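Decapping nuclease RAI1 (Scheffersomyces stipitis, PDB 5BTO) removes NAD caps from RNA, and also hydrolyses guanosine-capped and triphosphorylated 5' ends, as a metal-dependent decapping hydrolase that binds and stimulates RAT1. Local coordinates at residues Met255-Thr259 with Thr279-Cys283; Leu122-Asn127 with Lys274-Trp280; Asp249-Met255 with Met286-Lys290; Pro26-Phe32 with Tyr217-Thr223. All blocks are in the same frame, centred on the assembly; numbering follows the deposited sequence.

Three of the four contacts involve strand 254-261 or helix 266-286; interaction 4 lies in the larger sheet beside them. Interaction 1 places K258 and Q282, which bind substrate, beside the metal ligand E256. Interaction 2 lies about 11 Å from it, centre to centre, on the same helix, meeting it where A281 CB packs 3.6 Å from L122 CD2. Interaction 3, also about 11 Å from interaction 1 between centres, closes the other end of the strand and helix; a probable hydrogen bond (E256 N to K290 O, 3.0 Å) joins them. Interaction 4 meets interaction 3 through Y254 OH, 2.6 Å from E28 OE1. The centres of interactions 2 and 4 lie about 22 Å apart.

Interaction 1: residues Met255-Thr259 with Thr279-Cys283; sequences MELKT and TWAQC
The active site of this PD-(D/E)XK-type nuclease is built here from strand 254-261 and helix 266-286, with E256 and K258 pointing from alternate strand positions toward T279, Q282 and C283. K258 donates to Q282 OE1, with NZ 3.1 Å from that oxygen; the C=O...N angle of 125°, with the donor tilted from the carbonyl plane, describes an approach from the side of the amide oxygen. The same ammonium forms a tighter salt bridge with E256 OE2, NZ to OE2 2.6 Å, meeting the carboxylate on its anti side. Through these two bonds one ammonium joins a metal ligand to a substrate-binding amide, the carboxylate and amide planes steeply turned to each other. A bend at chi2 (-74°) turns the lysine chain past T279, where CE lies 3.5 Å from T279 OG1, a packing contact; the hydroxyl is hydrogen-bonded to Y293 OH. Nearer the strand backbone, E256 CB rests 3.8 Å from C283 SG. The axes of the two short segments approach to 10.4 Å, at 156°, as successive elements of a beta-alpha-beta unit. D237 adds a second metal-binding carboxylate beside E256, helix 115-123 brings R115 against Q282, and strand 290-296 packs against T279 and C283 through V291.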
loop_
_atom_site.group_PDB
_atom_site.type_symbol
_atom_site.label_atom_id
_atom_site.label_comp_id
_atom_site.label_asym_id
_atom_site.label_seq_id
_atom_site.Cartn_x
_atom_site.Cartn_y
_atom_site.Cartn_z
ATOM N N MET A 255 34.834 5.983 3.851
ATOM C CA MET A 255 34.280 5.892 5.202
ATOM C C MET A 255 33.453 7.141 5.487
ATOM O O MET A 255 33.761 8.229 4.997
ATOM C CB MET A 255 35.415 5.721 6.238
ATOM C CG MET A 255 34.936 5.348 7.649
ATOM S SD MET A 255 36.257 4.688 8.709
ATOM C CE MET A 255 37.390 6.065 8.618
ATOM N N GLU A 256 32.381 6.973 6.255
ATOM C CA GLU A 256 31.553 8.081 6.695
ATOM C C GLU A 256 31.982 8.529 8.091
ATOM O O GLU A 256 32.406 7.706 8.900
ATOM C CB GLU A 256 30.096 7.621 6.731
ATOM C CG GLU A 256 29.094 8.694 7.079
ATOM C CD GLU A 256 28.657 9.481 5.863
ATOM O OE1 GLU A 256 28.997 9.067 4.737
ATOM O OE2 GLU A 256 27.970 10.509 6.034
ATOM N N LEU A 257 31.867 9.823 8.370
ATOM C CA LEU A 257 32.195 10.374 9.695
ATOM C C LEU A 257 30.999 11.139 10.259
ATOM O O LEU A 257 30.503 12.064 9.626
ATOM C CB LEU A 257 33.382 11.330 9.587
ATOM C CG LEU A 257 34.655 10.721 9.006
ATOM C CD1 LEU A 257 35.734 11.777 8.833
ATOM C CD2 LEU A 257 35.136 9.589 9.900
ATOM N N LYS A 258 30.559 10.768 11.461
ATOM C CA LYS A 258 29.387 11.389 12.071
ATOM C C LYS A 258 29.657 11.692 13.531
ATOM O O LYS A 258 30.587 11.136 14.121
ATOM C CB LYS A 258 28.184 10.444 11.989
ATOM C CG LYS A 258 27.834 9.953 10.610
ATOM C CD LYS A 258 27.177 11.033 9.787
ATOM C CE LYS A 258 26.458 10.416 8.584
ATOM N NZ LYS A 258 26.120 11.422 7.534
ATOM N N THR A 259 28.821 12.546 14.119
ATOM C CA THR A 259 28.901 12.842 15.547
ATOM C C THR A 259 27.528 12.783 16.196
ATOM O O THR A 259 26.503 12.941 15.531
ATOM C CB THR A 259 29.459 14.248 15.811
ATOM O OG1 THR A 259 28.519 15.228 15.351
ATOM C CG2 THR A 259 30.794 14.443 15.116
ATOM N N THR A 279 22.106 6.883 8.995
ATOM C CA THR A 279 23.464 6.643 8.539
ATOM C C THR A 279 23.580 5.295 7.820
ATOM O O THR A 279 24.226 5.195 6.775
ATOM C CB THR A 279 24.469 6.715 9.702
ATOM O OG1 THR A 279 24.485 8.048 10.219
ATOM C CG2 THR A 279 25.900 6.325 9.230
ATOM N N TRP A 280 22.970 4.255 8.377
ATOM C CA TRP A 280 22.952 2.965 7.697
ATOM C C TRP A 280 22.346 3.124 6.289
ATOM O O TRP A 280 22.879 2.617 5.292
ATOM C CB TRP A 280 22.155 1.911 8.493
ATOM C CG TRP A 280 21.927 0.704 7.645
ATOM C CD1 TRP A 280 22.824 -0.294 7.374
ATOM C CD2 TRP A 280 20.755 0.414 6.863
ATOM N NE1 TRP A 280 22.275 -1.197 6.493
ATOM C CE2 TRP A 280 21.008 -0.785 6.166
ATOM C CE3 TRP A 280 19.517 1.046 6.704
ATOM C CZ2 TRP A 280 20.061 -1.368 5.324
ATOM C CZ3 TRP A 280 18.581 0.469 5.859
ATOM C CH2 TRP A 280 18.857 -0.727 5.187
ATOM N N ALA A 281 21.221 3.820 6.214
ATOM C CA ALA A 281 20.541 3.970 4.926
ATOM C C ALA A 281 21.452 4.644 3.905
ATOM O O ALA A 281 21.564 4.176 2.771
ATOM C CB ALA A 281 19.227 4.749 5.079
ATOM N N GLN A 282 22.097 5.736 4.310
ATOM C CA GLN A 282 22.997 6.488 3.430
ATOM C C GLN A 282 24.153 5.631 2.946
ATOM O O GLN A 282 24.494 5.621 1.758
ATOM C CB GLN A 282 23.591 7.682 4.176
ATOM C CG GLN A 282 22.615 8.779 4.491
ATOM C CD GLN A 282 23.266 9.899 5.272
ATOM O OE1 GLN A 282 24.498 10.022 5.293
ATOM N NE2 GLN A 282 22.450 10.719 5.924
ATOM N N CYS A 283 24.758 4.911 3.877
ATOM C CA CYS A 283 25.938 4.114 3.565
ATOM C C CYS A 283 25.592 2.878 2.756
ATOM O O CYS A 283 26.313 2.521 1.820
ATOM C CB CYS A 283 26.676 3.737 4.847
ATOM S SG CYS A 283 27.455 5.180 5.604
#

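Interaction 2: residues Leu122-Asn127 with Lys274-Trp280; sequences LALPYN and KKLFKTW
The Y126 and F277 rings meet in an offset edge-to-face pair, centroids 5.7 Å apart and planes at 79°, with the Y126 edge turned toward the F277 face. P125 CB lies over the centre of one Y126 face, while Y126 CD2 approaches F277 CZ to 3.8 Å. In the plane of the F277 ring, A123 O and a water sit at its edge, and A123 CB touches CE2 at 3.7 Å. With chi1 at 171°, the F277 ring is carried out from the helix to A123 and Y126. The contact joins the end of helix 115-123 and the following turn to helix 266-286, inside the nuclease domain; I331 touches both rings, and T335 of helix 333-350 packs on Y126. N127 carries the polar half. Its ND2 donates almost straight to A123 O (2.9 Å, 171°), and Y126 N reaches that oxygen from the opposite face of its plane. The ND2 bond fixes the amide's rotation and presents OD1 to two lysines: K278 NZ donates at 2.8 Å from above the carbonyl plane, K274 NZ more weakly at 3.1 Å. One water links N127 ND2, K274 O and K278 NZ; another bridges Y126 O and K274 NZ.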
loop_
_atom_site.group_PDB
_atom_site.type_symbol
_atom_site.label_atom_id
_atom_site.label_comp_id
_atom_site.label_asym_id
_atom_site.label_seq_id
_atom_site.Cartn_x
_atom_site.Cartn_y
_atom_site.Cartn_z
ATOM N N LEU A 122 13.939 5.610 1.582
ATOM C CA LEU A 122 14.250 4.384 2.292
ATOM C C LEU A 122 13.902 4.498 3.781
ATOM O O LEU A 122 13.435 3.538 4.392
ATOM C CB LEU A 122 15.743 4.049 2.113
ATOM C CG LEU A 122 16.387 2.858 2.813
ATOM C CD1 LEU A 122 15.669 1.559 2.546
ATOM C CD2 LEU A 122 17.866 2.735 2.383
ATOM N N ALA A 123 14.105 5.683 4.344
ATOM C CA ALA A 123 13.940 5.880 5.785
ATOM C C ALA A 123 12.523 6.283 6.160
ATOM O O ALA A 123 12.193 6.374 7.342
ATOM C CB ALA A 123 14.925 6.922 6.289
ATOM N N LEU A 124 11.688 6.522 5.151
ATOM C CA LEU A 124 10.330 7.049 5.361
ATOM C C LEU A 124 9.440 6.291 6.367
ATOM O O LEU A 124 8.772 6.921 7.182
ATOM C CB LEU A 124 9.619 7.217 3.992
ATOM C CG LEU A 124 8.204 7.812 3.959
ATOM C CD1 LEU A 124 7.942 8.534 2.628
ATOM C CD2 LEU A 124 7.131 6.736 4.203
ATOM N N PRO A 125 9.423 4.948 6.318
ATOM C CA PRO A 125 8.512 4.222 7.217
ATOM C C PRO A 125 8.723 4.550 8.696
ATOM O O PRO A 125 7.795 4.371 9.498
ATOM C CB PRO A 125 8.870 2.757 6.967
ATOM C CG PRO A 125 9.387 2.736 5.562
ATOM C CD PRO A 125 10.124 4.041 5.391
ATOM N N TYR A 126 9.926 5.001 9.053
ATOM C CA TYR A 126 10.255 5.248 10.461
ATOM C C TYR A 126 10.464 6.736 10.722
ATOM O O TYR A 126 10.952 7.143 11.782
ATOM C CB TYR A 126 11.453 4.388 10.898
ATOM C CG TYR A 126 11.148 2.929 10.648
ATOM C CD1 TYR A 126 10.097 2.295 11.321
ATOM C CD2 TYR A 126 11.846 2.198 9.692
ATOM C CE1 TYR A 126 9.784 0.968 11.072
ATOM C CE2 TYR A 126 11.534 0.868 9.445
ATOM C CZ TYR A 126 10.502 0.263 10.137
ATOM O OH TYR A 126 10.187 -1.055 9.889
ATOM N N ASN A 127 10.036 7.539 9.755
ATOM C CA ASN A 127 10.125 8.991 9.836
ATOM C C ASN A 127 8.873 9.636 9.259
ATOM O O ASN A 127 8.943 10.464 8.346
ATOM C CB ASN A 127 11.375 9.475 9.106
ATOM C CG ASN A 127 12.636 9.125 9.860
ATOM O OD1 ASN A 127 12.983 9.797 10.828
ATOM N ND2 ASN A 127 13.296 8.043 9.462
ATOM N N LYS A 274 17.806 6.756 15.819
ATOM C CA LYS A 274 17.248 7.419 14.643
ATOM C C LYS A 274 18.362 7.840 13.690
ATOM O O LYS A 274 18.244 7.676 12.472
ATOM C CB LYS A 274 16.423 8.653 15.036
ATOM C CG LYS A 274 15.174 8.343 15.830
ATOM C CD LYS A 274 14.441 9.626 16.209
ATOM C CE LYS A 274 14.292 10.555 15.006
ATOM N NZ LYS A 274 13.654 9.874 13.843
ATOM N N LYS A 275 19.440 8.380 14.253
ATOM C CA LYS A 275 20.556 8.865 13.446
ATOM C C LYS A 275 21.303 7.693 12.833
ATOM O O LYS A 275 21.706 7.733 11.668
ATOM C CB LYS A 275 21.524 9.702 14.297
ATOM C CG LYS A 275 20.947 11.016 14.824
ATOM C CD LYS A 275 21.972 11.754 15.690
ATOM C CE LYS A 275 21.368 12.973 16.367
ATOM N NZ LYS A 275 22.383 13.674 17.200
ATOM N N LEU A 276 21.507 6.653 13.631
ATOM C CA LEU A 276 22.255 5.486 13.184
ATOM C C LEU A 276 21.525 4.791 12.037
ATOM O O LEU A 276 22.157 4.332 11.081
ATOM C CB LEU A 276 22.493 4.520 14.357
ATOM C CG LEU A 276 23.399 3.309 14.104
ATOM C CD1 LEU A 276 24.825 3.753 13.760
ATOM C CD2 LEU A 276 23.422 2.398 15.328
ATOM N N PHE A 277 20.192 4.724 12.119
ATOM C CA PHE A 277 19.407 4.161 11.025
ATOM C C PHE A 277 19.573 4.990 9.747
ATOM O O PHE A 277 19.768 4.436 8.667
ATOM C CB PHE A 277 17.923 4.100 11.417
ATOM C CG PHE A 277 17.001 3.728 10.272
ATOM C CD1 PHE A 277 17.138 2.516 9.626
ATOM C CD2 PHE A 277 15.990 4.588 9.888
ATOM C CE1 PHE A 277 16.288 2.165 8.576
ATOM C CE2 PHE A 277 15.130 4.258 8.845
ATOM C CZ PHE A 277 15.280 3.038 8.189
ATOM N N LYS A 278 19.484 6.315 9.863
ATOM C CA LYS A 278 19.703 7.169 8.691
ATOM C C LYS A 278 21.113 6.993 8.118
ATOM O O LYS A 278 21.299 6.962 6.909
ATOM C CB LYS A 278 19.410 8.637 8.995
ATOM C CG LYS A 278 17.906 8.955 9.040
ATOM C CD LYS A 278 17.646 10.454 9.173
ATOM C CE LYS A 278 16.153 10.769 9.324
ATOM N NZ LYS A 278 15.676 10.663 10.745
ATOM N N THR A 279 22.106 6.883 8.995
ATOM C CA THR A 279 23.464 6.643 8.539
ATOM C C THR A 279 23.580 5.295 7.820
ATOM O O THR A 279 24.226 5.195 6.775
ATOM C CB THR A 279 24.469 6.715 9.702
ATOM O OG1 THR A 279 24.485 8.048 10.219
ATOM C CG2 THR A 279 25.900 6.325 9.230
ATOM N N TRP A 280 22.970 4.255 8.377
ATOM C CA TRP A 280 22.952 2.965 7.697
ATOM C C TRP A 280 22.346 3.124 6.289
ATOM O O TRP A 280 22.879 2.617 5.292
ATOM C CB TRP A 280 22.155 1.911 8.493
ATOM C CG TRP A 280 21.927 0.704 7.645
ATOM C CD1 TRP A 280 22.824 -0.294 7.374
ATOM C CD2 TRP A 280 20.755 0.414 6.863
ATOM N NE1 TRP A 280 22.275 -1.197 6.493
ATOM C CE2 TRP A 280 21.008 -0.785 6.166
ATOM C CE3 TRP A 280 19.517 1.046 6.704
ATOM C CZ2 TRP A 280 20.061 -1.368 5.324
ATOM C CZ3 TRP A 280 18.581 0.469 5.859
ATOM C CH2 TRP A 280 18.857 -0.727 5.187
HETATM O O HOH W 1 13.426 7.019 13.083
HETATM O O HOH W 2 15.664 7.799 11.428
HETATM O O HOH W 3 11.060 9.967 13.149
#

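Interaction 3: residues Asp249-Met255 with Met286-Lys290; sequences DVLSHYM and MGIRK
With CG1 anti to its carbonyl carbon (chi1 -57°) and a further turn at chi2 (-58°), I288 brings CD1 within 3.5 Å of Y254 CB, near the plane of the tyrosine ring at its edge. The contact joins the 3-10 turn entering strand 254-261 to the loop that leaves helix 266-286, whose end is marked by a Schellman motif with G287 at positive phi. Replacing I288 by an alanine would probably open a gap beside Y254 CB and CD2 and leave that edge of the ring without its packing partner. L251 CD1 packs 3.5 Å from M286 O. On the outer side, the R289 chain is extended, and S252 CB lies over the centre of one face of its guanidinium, 3.5 Å from the plane; D249 OD2 is a long 4.0 Å from R289 NH2, a charge pairing without an aimed N-H. One water receives a bond from R289 N and donates to both L251 O and Y254 O, 2.7 Å from each oxygen.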
loop_
_atom_site.group_PDB
_atom_site.type_symbol
_atom_site.label_atom_id
_atom_site.label_comp_id
_atom_site.label_asym_id
_atom_site.label_seq_id
_atom_site.Cartn_x
_atom_site.Cartn_y
_atom_site.Cartn_z
ATOM N N ASP A 249 37.540 -1.189 -7.158
ATOM C CA ASP A 249 36.678 -1.303 -5.989
ATOM C C ASP A 249 36.937 -0.151 -5.028
ATOM O O ASP A 249 37.151 -0.359 -3.831
ATOM C CB ASP A 249 36.898 -2.646 -5.290
ATOM C CG ASP A 249 36.014 -2.826 -4.064
ATOM O OD1 ASP A 249 34.992 -2.110 -3.935
ATOM O OD2 ASP A 249 36.348 -3.691 -3.224
ATOM N N VAL A 250 36.920 1.072 -5.546
ATOM C CA VAL A 250 37.226 2.219 -4.703
ATOM C C VAL A 250 36.222 2.435 -3.566
ATOM O O VAL A 250 36.616 2.881 -2.501
ATOM C CB VAL A 250 37.470 3.526 -5.503
ATOM C CG1 VAL A 250 36.201 4.046 -6.145
ATOM C CG2 VAL A 250 38.066 4.592 -4.599
ATOM N N LEU A 251 34.942 2.117 -3.773
ATOM C CA LEU A 251 33.942 2.357 -2.712
ATOM C C LEU A 251 34.319 1.725 -1.376
ATOM O O LEU A 251 34.040 2.287 -0.306
ATOM C CB LEU A 251 32.550 1.846 -3.107
ATOM C CG LEU A 251 31.803 2.666 -4.152
ATOM C CD1 LEU A 251 30.542 1.919 -4.518
ATOM C CD2 LEU A 251 31.491 4.072 -3.633
ATOM N N SER A 252 34.922 0.543 -1.443
ATOM C CA SER A 252 35.270 -0.204 -0.243
ATOM C C SER A 252 36.332 0.508 0.574
ATOM O O SER A 252 36.603 0.109 1.697
ATOM C CB SER A 252 35.738 -1.617 -0.596
ATOM O OG SER A 252 37.018 -1.603 -1.209
ATOM N N HIS A 253 36.919 1.565 0.008
ATOM C CA HIS A 253 37.974 2.330 0.685
ATOM C C HIS A 253 37.485 3.635 1.313
ATOM O O HIS A 253 38.262 4.382 1.924
ATOM C CB HIS A 253 39.125 2.595 -0.285
ATOM C CG HIS A 253 39.772 1.347 -0.783
ATOM N ND1 HIS A 253 40.803 0.729 -0.105
ATOM C CD2 HIS A 253 39.535 0.591 -1.881
ATOM C CE1 HIS A 253 41.177 -0.351 -0.769
ATOM N NE2 HIS A 253 40.428 -0.454 -1.854
ATOM N N TYR A 254 36.189 3.900 1.181
ATOM C CA TYR A 254 35.586 5.120 1.712
ATOM C C TYR A 254 35.013 4.898 3.111
ATOM O O TYR A 254 34.733 3.772 3.507
ATOM C CB TYR A 254 34.442 5.588 0.811
ATOM C CG TYR A 254 34.846 6.102 -0.548
ATOM C CD1 TYR A 254 36.098 6.664 -0.769
ATOM C CD2 TYR A 254 33.952 6.054 -1.611
ATOM C CE1 TYR A 254 36.446 7.147 -2.026
ATOM C CE2 TYR A 254 34.292 6.535 -2.865
ATOM C CZ TYR A 254 35.540 7.082 -3.066
ATOM O OH TYR A 254 35.878 7.563 -4.306
ATOM N N MET A 255 34.834 5.983 3.851
ATOM C CA MET A 255 34.280 5.892 5.202
ATOM C C MET A 255 33.453 7.141 5.487
ATOM O O MET A 255 33.761 8.229 4.997
ATOM C CB MET A 255 35.415 5.721 6.238
ATOM C CG MET A 255 34.936 5.348 7.649
ATOM S SD MET A 255 36.257 4.688 8.709
ATOM C CE MET A 255 37.390 6.065 8.618
ATOM N N MET A 286 24.974 3.785 -0.851
ATOM C CA MET A 286 26.184 4.201 -1.555
ATOM C C MET A 286 27.267 3.129 -1.605
ATOM O O MET A 286 28.281 3.328 -2.271
ATOM C CB MET A 286 26.795 5.450 -0.907
ATOM C CG MET A 286 26.149 6.769 -1.313
ATOM S SD MET A 286 26.197 7.143 -3.076
ATOM C CE MET A 286 27.909 7.575 -3.387
ATOM N N GLY A 287 27.071 2.016 -0.901
ATOM C CA GLY A 287 28.099 0.989 -0.815
ATOM C C GLY A 287 29.284 1.379 0.056
ATOM O O GLY A 287 30.389 0.866 -0.136
ATOM N N ILE A 288 29.066 2.294 0.996
ATOM C CA ILE A 288 30.104 2.673 1.963
ATOM C C ILE A 288 30.070 1.659 3.101
ATOM O O ILE A 288 29.020 1.433 3.692
ATOM C CB ILE A 288 29.874 4.089 2.538
ATOM C CG1 ILE A 288 29.792 5.152 1.432
ATOM C CG2 ILE A 288 30.939 4.438 3.598
ATOM C CD1 ILE A 288 30.974 5.237 0.561
ATOM N N ARG A 289 31.219 1.065 3.422
ATOM C CA ARG A 289 31.269 -0.105 4.300
ATOM C C ARG A 289 31.670 0.212 5.740
ATOM O O ARG A 289 31.564 -0.644 6.608
ATOM C CB ARG A 289 32.243 -1.152 3.738
ATOM C CG ARG A 289 31.865 -1.638 2.339
ATOM C CD ARG A 289 32.831 -2.711 1.840
ATOM N NE ARG A 289 32.566 -3.104 0.456
ATOM C CZ ARG A 289 33.185 -4.100 -0.173
ATOM N NH1 ARG A 289 34.105 -4.817 0.459
ATOM N NH2 ARG A 289 32.880 -4.381 -1.436
ATOM N N LYS A 290 32.152 1.425 5.976
ATOM C CA LYS A 290 32.619 1.799 7.317
ATOM C C LYS A 290 32.078 3.162 7.731
ATOM O O LYS A 290 31.990 4.080 6.916
ATOM C CB LYS A 290 34.153 1.831 7.374
ATOM C CG LYS A 290 34.873 0.477 7.264
ATOM C CD LYS A 290 36.374 0.654 7.509
ATOM C CE LYS A 290 37.237 -0.497 6.960
ATOM N NZ LYS A 290 36.666 -1.858 7.172
HETATM O O HOH W 4 36.332 -5.682 -1.415
HETATM O O HOH W 5 33.677 1.670 2.286
#

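Interaction 4: residues Pro26-Phe32 with Tyr217-Thr223; sequences PKEIFAF and YISVIKT
An antiparallel pair of strands, 27-34 and 216-225 of the large mixed sheet, meets through a classic beta bulge at I29 and F30, both facing V220. Among backbone bonds, I29 N reaches V220 O at 2.9 Å and 168°, whereas the F30 N bond to that oxygen is weak. Reciprocal bonds of K27 with K222 and F32 with I218 flank the bulge. Polar side chains meet on the face carrying E28, A31 and S219: S219 OG donates to E28 OE1 at 2.8 Å, on the anti side of the carboxylate and slightly out of its plane. E28 also bridges to K48 and accepts from Y254 OH; a leucine in its place would probably leave S219 OG and the K48 charge without their mate. Apolar contacts fill the other face, against helix 87-101, where F30 and F32 meet A93. F30 and F32 both place CG between backbone N and carbonyl carbon (F32 chi1 65°), which swings each ring back over the partner strand. V220 CB makes a CH-pi contact, 3.8 Å from the F30 ring centroid, and its CG2 touches the F32 edge. I218 CB stands 4.0 Å from the F32 ring centroid, 10° off the ring normal.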
loop_
_atom_site.group_PDB
_atom_site.type_symbol
_atom_site.label_atom_id
_atom_site.label_comp_id
_atom_site.label_asym_id
_atom_site.label_seq_id
_atom_site.Cartn_x
_atom_site.Cartn_y
_atom_site.Cartn_z
ATOM N N PRO A 26 27.239 -1.893 -5.454
ATOM C CA PRO A 26 27.491 -0.602 -6.097
ATOM C C PRO A 26 28.932 -0.497 -6.596
ATOM O O PRO A 26 29.857 -1.142 -6.060
ATOM C CB PRO A 26 27.260 0.411 -4.967
ATOM C CG PRO A 26 26.500 -0.323 -3.920
ATOM C CD PRO A 26 26.908 -1.755 -4.029
ATOM N N LYS A 27 29.120 0.336 -7.612
ATOM C CA LYS A 27 30.442 0.573 -8.176
ATOM C C LYS A 27 30.581 2.038 -8.577
ATOM O O LYS A 27 29.722 2.578 -9.279
ATOM C CB LYS A 27 30.653 -0.326 -9.396
ATOM C CG LYS A 27 31.841 0.064 -10.242
ATOM C CD LYS A 27 31.959 -0.809 -11.492
ATOM C CE LYS A 27 33.122 -0.352 -12.356
ATOM N NZ LYS A 27 33.410 -1.282 -13.483
ATOM N N GLU A 28 31.646 2.694 -8.127
ATOM C CA GLU A 28 31.876 4.075 -8.537
ATOM C C GLU A 28 32.255 4.126 -10.011
ATOM O O GLU A 28 33.097 3.330 -10.478
ATOM C CB GLU A 28 33.001 4.727 -7.723
ATOM C CG GLU A 28 33.239 6.189 -8.110
ATOM C CD GLU A 28 34.317 6.862 -7.274
ATOM O OE1 GLU A 28 34.070 7.166 -6.078
ATOM O OE2 GLU A 28 35.406 7.100 -7.822
ATOM N N ILE A 29 31.674 5.072 -10.738
ATOM C CA ILE A 29 32.073 5.269 -12.137
ATOM C C ILE A 29 32.740 6.622 -12.399
ATOM O O ILE A 29 33.526 6.753 -13.333
ATOM C CB ILE A 29 30.915 5.020 -13.141
ATOM C CG1 ILE A 29 29.658 5.787 -12.731
ATOM C CG2 ILE A 29 30.626 3.536 -13.250
ATOM C CD1 ILE A 29 28.657 5.966 -13.888
ATOM N N PHE A 30 32.428 7.624 -11.580
ATOM C CA PHE A 30 33.138 8.905 -11.642
ATOM C C PHE A 30 32.938 9.695 -10.357
ATOM O O PHE A 30 32.134 9.313 -9.515
ATOM C CB PHE A 30 32.749 9.738 -12.889
ATOM C CG PHE A 30 31.278 10.104 -12.983
ATOM C CD1 PHE A 30 30.379 9.263 -13.628
ATOM C CD2 PHE A 30 30.810 11.319 -12.492
ATOM C CE1 PHE A 30 29.029 9.605 -13.747
ATOM C CE2 PHE A 30 29.444 11.670 -12.608
ATOM C CZ PHE A 30 28.572 10.814 -13.243
ATOM N N ALA A 31 33.676 10.787 -10.206
ATOM C CA ALA A 31 33.510 11.645 -9.045
ATOM C C ALA A 31 33.606 13.091 -9.473
ATOM O O ALA A 31 34.084 13.391 -10.562
ATOM C CB ALA A 31 34.574 11.317 -7.977
ATOM N N PHE A 32 33.109 13.989 -8.631
ATOM C CA PHE A 32 33.376 15.411 -8.801
ATOM C C PHE A 32 33.452 16.069 -7.433
ATOM O O PHE A 32 33.197 15.417 -6.421
ATOM C CB PHE A 32 32.369 16.088 -9.755
ATOM C CG PHE A 32 30.933 16.113 -9.264
ATOM C CD1 PHE A 32 30.104 15.013 -9.436
ATOM C CD2 PHE A 32 30.404 17.260 -8.688
ATOM C CE1 PHE A 32 28.773 15.051 -9.013
ATOM C CE2 PHE A 32 29.072 17.310 -8.267
ATOM C CZ PHE A 32 28.258 16.205 -8.431
ATOM N N TYR A 217 33.344 16.265 -1.561
ATOM C CA TYR A 217 33.816 15.243 -2.489
ATOM C C TYR A 217 32.632 14.339 -2.812
ATOM O O TYR A 217 32.006 13.775 -1.905
ATOM C CB TYR A 217 34.960 14.440 -1.861
ATOM C CG TYR A 217 35.434 13.264 -2.697
ATOM C CD1 TYR A 217 36.169 13.464 -3.858
ATOM C CD2 TYR A 217 35.158 11.961 -2.319
ATOM C CE1 TYR A 217 36.603 12.399 -4.622
ATOM C CE2 TYR A 217 35.595 10.883 -3.077
ATOM C CZ TYR A 217 36.316 11.110 -4.228
ATOM O OH TYR A 217 36.758 10.047 -4.977
ATOM N N ILE A 218 32.291 14.231 -4.092
ATOM C CA ILE A 218 31.063 13.533 -4.479
ATOM C C ILE A 218 31.389 12.320 -5.329
ATOM O O ILE A 218 31.985 12.449 -6.405
ATOM C CB ILE A 218 30.115 14.444 -5.294
ATOM C CG1 ILE A 218 29.884 15.777 -4.582
ATOM C CG2 ILE A 218 28.774 13.733 -5.582
ATOM C CD1 ILE A 218 29.158 15.646 -3.269
ATOM N N SER A 219 31.012 11.146 -4.834
ATOM C CA SER A 219 31.164 9.909 -5.580
ATOM C C SER A 219 29.871 9.627 -6.349
ATOM O O SER A 219 28.770 9.785 -5.821
ATOM C CB SER A 219 31.479 8.750 -4.625
ATOM O OG SER A 219 31.454 7.497 -5.294
ATOM N N VAL A 220 30.004 9.215 -7.600
ATOM C CA VAL A 220 28.834 8.831 -8.383
ATOM C C VAL A 220 28.947 7.364 -8.766
ATOM O O VAL A 220 29.933 6.940 -9.388
ATOM C CB VAL A 220 28.661 9.697 -9.644
ATOM C CG1 VAL A 220 27.295 9.414 -10.285
ATOM C CG2 VAL A 220 28.789 11.167 -9.287
ATOM N N ILE A 221 27.928 6.598 -8.392
ATOM C CA ILE A 221 27.986 5.149 -8.471
ATOM C C ILE A 221 26.877 4.598 -9.337
ATOM O O ILE A 221 25.842 5.245 -9.525
ATOM C CB ILE A 221 27.859 4.503 -7.061
ATOM C CG1 ILE A 221 26.474 4.778 -6.456
ATOM C CG2 ILE A 221 28.946 5.040 -6.126
ATOM C CD1 ILE A 221 26.159 3.895 -5.267
ATOM N N LYS A 222 27.117 3.411 -9.886
ATOM C CA LYS A 222 26.058 2.634 -10.516
ATOM C C LYS A 222 25.630 1.575 -9.520
ATOM O O LYS A 222 26.465 0.930 -8.880
ATOM C CB LYS A 222 26.538 1.980 -11.810
ATOM C CG LYS A 222 26.493 2.884 -13.019
ATOM C CD LYS A 222 26.962 2.142 -14.267
ATOM C CE LYS A 222 26.340 0.753 -14.364
ATOM N NZ LYS A 222 24.903 0.756 -14.765
ATOM N N THR A 223 24.323 1.426 -9.349
ATOM C CA THR A 223 23.815 0.425 -8.438
ATOM C C THR A 223 22.433 0.016 -8.914
ATOM O O THR A 223 22.068 0.268 -10.058
ATOM C CB THR A 223 23.795 0.960 -6.988
ATOM O OG1 THR A 223 23.432 -0.091 -6.086
ATOM C CG2 THR A 223 22.842 2.138 -6.858
#